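Local coordinates for large adhesion protein (Lap) involved in biofilm formation (Marinobacter hydrocarbonoclasticus, PDB 6XI3) that probably helps extend the bacterial cell's adhesive tip toward its target in biofilm formation, through tandem Ig-like beta-sandwich repeats joined by calcium-stiffened linkers, at residues 125-136 / 209-219. Numbering follows the deposited sequence.
Sequences GDLTVSVGTIDN and VSDSANGTFDA. With CA (calcium ion), chain D.
Asp211 meets Val129 along one edge of an Ig-like beta-sandwich, where 126-135 and 208-217, an edge strand of each of the two sheets, run nearly parallel (axes of 126-135 and 209-217 21° apart, 5.3 Å at closest). No backbone-to-backbone bond joins them; the seam is made mainly by side chains, with bridging waters. Asp211 OD2 accepts Val129 N at 2.8 Å, almost straight, through the lone pair turned away from OD1. With CG anti to the backbone N (chi1 -171°), the carboxylate extends across to strand 126-135, and Asp211 CB packs on Leu127 CD2. Toward the start of the strands, Val209 lays CG2 against Leu127 CB (3.7 Å) and CG1 over the Gly125-Asp126 peptide. In the middle the Ala213 methyl meets Val131 CG2, and Ile134 CD1 settles 3.7 Å from Gly215 CA, while Ile134 CG2 touches Phe217 CD1. A classic beta bulge at Gly132 and Thr133, opposite Asn142 on strand 140-148, interrupts the regular pairing just before Ile134. At the far end Asn136 OD1 receives Asp218 N at 2.9 Å, the donor standing well above the carbonyl plane, and water links Asn136 ND2 to Thr216 O. The Asp218 N bond probably helps fix the backbone just past strand 208-217, where Asp218 turns to the linker calcium, which Asp192, Thr220, Asp246 and Asn302 also bind; Asp218 OD1 lies 2.4 Å from the metal.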
loop_
_atom_site.group_PDB
_atom_site.type_symbol
_atom_site.label_atom_id
_atom_site.label_comp_id
_atom_site.label_asym_id
_atom_site.label_seq_id
_atom_site.Cartn_x
_atom_site.Cartn_y
_atom_site.Cartn_z
ATOM N N GLY A 125 -3.697 16.837 32.951
ATOM C CA GLY A 125 -3.556 17.182 31.530
ATOM C C GLY A 125 -3.970 15.997 30.668
ATOM O O GLY A 125 -3.680 14.846 31.074
ATOM N N ASP A 126 -4.646 16.259 29.556
ATOM C CA ASP A 126 -5.106 15.182 28.637
ATOM C C ASP A 126 -5.258 15.776 27.244
ATOM O O ASP A 126 -5.448 16.998 27.118
ATOM C CB ASP A 126 -6.409 14.553 29.156
ATOM C CG ASP A 126 -6.702 13.149 28.638
ATOM O OD1 ASP A 126 -5.752 12.452 28.285
ATOM O OD2 ASP A 126 -7.886 12.780 28.588
ATOM N N LEU A 127 -5.175 14.936 26.212
ATOM C CA LEU A 127 -5.475 15.374 24.832
ATOM C C LEU A 127 -6.164 14.202 24.135
ATOM O O LEU A 127 -5.784 13.080 24.422
ATOM C CB LEU A 127 -4.173 15.786 24.134
ATOM C CG LEU A 127 -4.326 16.268 22.689
ATOM C CD1 LEU A 127 -3.278 17.317 22.343
ATOM C CD2 LEU A 127 -4.225 15.096 21.703
ATOM N N THR A 128 -7.144 14.505 23.286
ATOM C CA THR A 128 -7.774 13.544 22.352
ATOM C C THR A 128 -7.566 14.097 20.943
ATOM O O THR A 128 -7.477 15.349 20.783
ATOM C CB THR A 128 -9.257 13.297 22.664
ATOM O OG1 THR A 128 -9.992 14.478 22.322
ATOM C CG2 THR A 128 -9.509 12.899 24.109
ATOM N N VAL A 129 -7.441 13.201 19.972
ATOM C CA VAL A 129 -7.538 13.579 18.540
ATOM C C VAL A 129 -8.444 12.568 17.835
ATOM O O VAL A 129 -8.435 11.393 18.210
ATOM C CB VAL A 129 -6.174 13.648 17.863
ATOM C CG1 VAL A 129 -5.533 12.275 17.734
ATOM C CG2 VAL A 129 -6.325 14.329 16.513
ATOM N N SER A 130 -9.217 13.025 16.866
ATOM C CA SER A 130 -10.137 12.125 16.141
ATOM C C SER A 130 -10.243 12.571 14.686
ATOM O O SER A 130 -10.280 13.796 14.411
ATOM C CB SER A 130 -11.462 12.019 16.857
ATOM O OG SER A 130 -12.410 12.894 16.305
ATOM N N VAL A 131 -10.212 11.594 13.783
ATOM C CA VAL A 131 -10.388 11.855 12.339
ATOM C C VAL A 131 -11.874 12.028 12.075
ATOM O O VAL A 131 -12.642 11.128 12.359
ATOM C CB VAL A 131 -9.788 10.741 11.480
ATOM C CG1 VAL A 131 -10.116 10.973 10.011
ATOM C CG2 VAL A 131 -8.299 10.675 11.695
ATOM N N GLY A 132 -12.267 13.179 11.558
ATOM C CA GLY A 132 -13.665 13.405 11.161
ATOM C C GLY A 132 -13.931 12.710 9.845
ATOM O O GLY A 132 -14.932 11.971 9.730
ATOM N N THR A 133 -13.120 13.019 8.843
ATOM C CA THR A 133 -13.195 12.328 7.537
ATOM C C THR A 133 -11.813 12.304 6.910
ATOM O O THR A 133 -11.060 13.284 7.056
ATOM C CB THR A 133 -14.118 12.973 6.492
ATOM O OG1 THR A 133 -13.641 14.269 6.166
ATOM C CG2 THR A 133 -15.538 13.126 6.946
ATOM N N ILE A 134 -11.549 11.224 6.198
ATOM C CA ILE A 134 -10.513 11.182 5.148
ATOM C C ILE A 134 -11.275 11.258 3.836
ATOM O O ILE A 134 -11.974 10.297 3.496
ATOM C CB ILE A 134 -9.639 9.925 5.277
ATOM C CG1 ILE A 134 -8.882 9.915 6.604
ATOM C CG2 ILE A 134 -8.691 9.778 4.092
ATOM C CD1 ILE A 134 -8.414 8.518 7.019
ATOM N N ASP A 135 -11.125 12.374 3.147
ATOM C CA ASP A 135 -11.745 12.637 1.836
ATOM C C ASP A 135 -10.829 12.088 0.733
ATOM O O ASP A 135 -9.958 12.832 0.278
ATOM C CB ASP A 135 -12.058 14.121 1.694
ATOM C CG ASP A 135 -12.906 14.447 0.476
ATOM O OD1 ASP A 135 -12.842 13.698 -0.542
ATOM O OD2 ASP A 135 -13.606 15.462 0.546
ATOM N N ASN A 136 -11.131 10.869 0.255
ATOM C CA ASN A 136 -10.375 10.150 -0.789
ATOM C C ASN A 136 -10.444 10.934 -2.088
ATOM O O ASN A 136 -9.441 10.881 -2.828
ATOM C CB ASN A 136 -10.837 8.693 -0.973
ATOM C CG ASN A 136 -10.514 7.870 0.246
ATOM O OD1 ASN A 136 -9.431 8.027 0.781
ATOM N ND2 ASN A 136 -11.421 7.010 0.703
ATOM N N VAL A 209 1.181 15.898 26.556
ATOM C CA VAL A 209 -0.098 15.145 26.389
ATOM C C VAL A 209 -0.250 14.818 24.896
ATOM O O VAL A 209 0.079 15.673 24.030
ATOM C CB VAL A 209 -1.324 15.898 26.940
ATOM C CG1 VAL A 209 -1.280 16.039 28.466
ATOM C CG2 VAL A 209 -1.504 17.260 26.287
ATOM N N SER A 210 -0.725 13.616 24.598
ATOM C CA SER A 210 -0.733 13.088 23.216
ATOM C C SER A 210 -1.857 12.066 23.020
ATOM O O SER A 210 -2.357 11.451 24.012
ATOM C CB SER A 210 0.601 12.500 22.878
ATOM O OG SER A 210 0.778 11.295 23.576
ATOM N N ASP A 211 -2.234 11.897 21.758
ATOM C CA ASP A 211 -3.243 10.891 21.365
ATOM C C ASP A 211 -2.949 10.558 19.905
ATOM O O ASP A 211 -2.225 11.336 19.251
ATOM C CB ASP A 211 -4.667 11.393 21.581
ATOM C CG ASP A 211 -5.726 10.315 21.387
ATOM O OD1 ASP A 211 -5.420 9.141 21.641
ATOM O OD2 ASP A 211 -6.827 10.652 20.948
ATOM N N SER A 212 -3.460 9.431 19.426
ATOM C CA SER A 212 -3.366 9.106 17.987
ATOM C C SER A 212 -4.688 8.535 17.518
ATOM O O SER A 212 -5.546 8.257 18.335
ATOM C CB SER A 212 -2.181 8.204 17.692
ATOM O OG SER A 212 -2.331 6.957 18.343
ATOM N N ALA A 213 -4.875 8.523 16.210
ATOM C CA ALA A 213 -6.035 7.914 15.550
ATOM C C ALA A 213 -5.539 7.289 14.246
ATOM O O ALA A 213 -4.382 7.536 13.846
ATOM C CB ALA A 213 -7.099 8.948 15.325
ATOM N N ASN A 214 -6.374 6.493 13.613
ATOM C CA ASN A 214 -5.954 5.792 12.386
ATOM C C ASN A 214 -7.152 5.755 11.458
ATOM O O ASN A 214 -8.302 5.791 11.942
ATOM C CB ASN A 214 -5.383 4.406 12.685
ATOM C CG ASN A 214 -6.338 3.554 13.494
ATOM O OD1 ASN A 214 -7.405 3.164 13.018
ATOM N ND2 ASN A 214 -5.979 3.267 14.739
ATOM N N GLY A 215 -6.878 5.668 10.168
ATOM C CA GLY A 215 -7.942 5.500 9.175
ATOM C C GLY A 215 -7.344 5.029 7.882
ATOM O O GLY A 215 -6.105 5.067 7.738
ATOM N N THR A 216 -8.197 4.734 6.926
ATOM C CA THR A 216 -7.761 4.239 5.609
ATOM C C THR A 216 -7.790 5.370 4.587
ATOM O O THR A 216 -8.802 6.074 4.473
ATOM C CB THR A 216 -8.668 3.118 5.120
ATOM O OG1 THR A 216 -8.706 2.222 6.231
ATOM C CG2 THR A 216 -8.163 2.467 3.849
ATOM N N PHE A 217 -6.742 5.425 3.782
ATOM C CA PHE A 217 -6.602 6.347 2.636
ATOM C C PHE A 217 -6.634 5.481 1.379
ATOM O O PHE A 217 -5.854 4.503 1.252
ATOM C CB PHE A 217 -5.322 7.150 2.809
ATOM C CG PHE A 217 -5.152 8.324 1.881
ATOM C CD1 PHE A 217 -6.236 9.101 1.505
ATOM C CD2 PHE A 217 -3.897 8.637 1.378
ATOM C CE1 PHE A 217 -6.056 10.172 0.643
ATOM C CE2 PHE A 217 -3.715 9.731 0.538
ATOM C CZ PHE A 217 -4.802 10.501 0.179
ATOM N N ASP A 218 -7.541 5.816 0.478
ATOM C CA ASP A 218 -7.699 5.113 -0.809
ATOM C C ASP A 218 -8.069 6.173 -1.830
ATOM O O ASP A 218 -9.223 6.174 -2.282
ATOM C CB ASP A 218 -8.697 3.961 -0.711
ATOM C CG ASP A 218 -8.671 3.073 -1.962
ATOM O OD1 ASP A 218 -7.936 3.405 -2.916
ATOM O OD2 ASP A 218 -9.390 2.069 -1.978
ATOM N N ALA A 219 -7.107 7.017 -2.196
ATOM C CA ALA A 219 -7.273 8.096 -3.201
ATOM C C ALA A 219 -6.891 7.602 -4.614
ATOM O O ALA A 219 -7.339 8.219 -5.613
ATOM C CB ALA A 219 -6.487 9.301 -2.781
HETATM CA CA CA D . -5.720 2.696 -3.488
HETATM O O HOH W 1 -7.780 9.122 19.128
HETATM O O HOH W 2 -8.720 10.811 -5.330
HETATM O O HOH W 3 -11.438 5.780 3.624
HETATM O O HOH W 4 -6.615 0.784 -4.563
#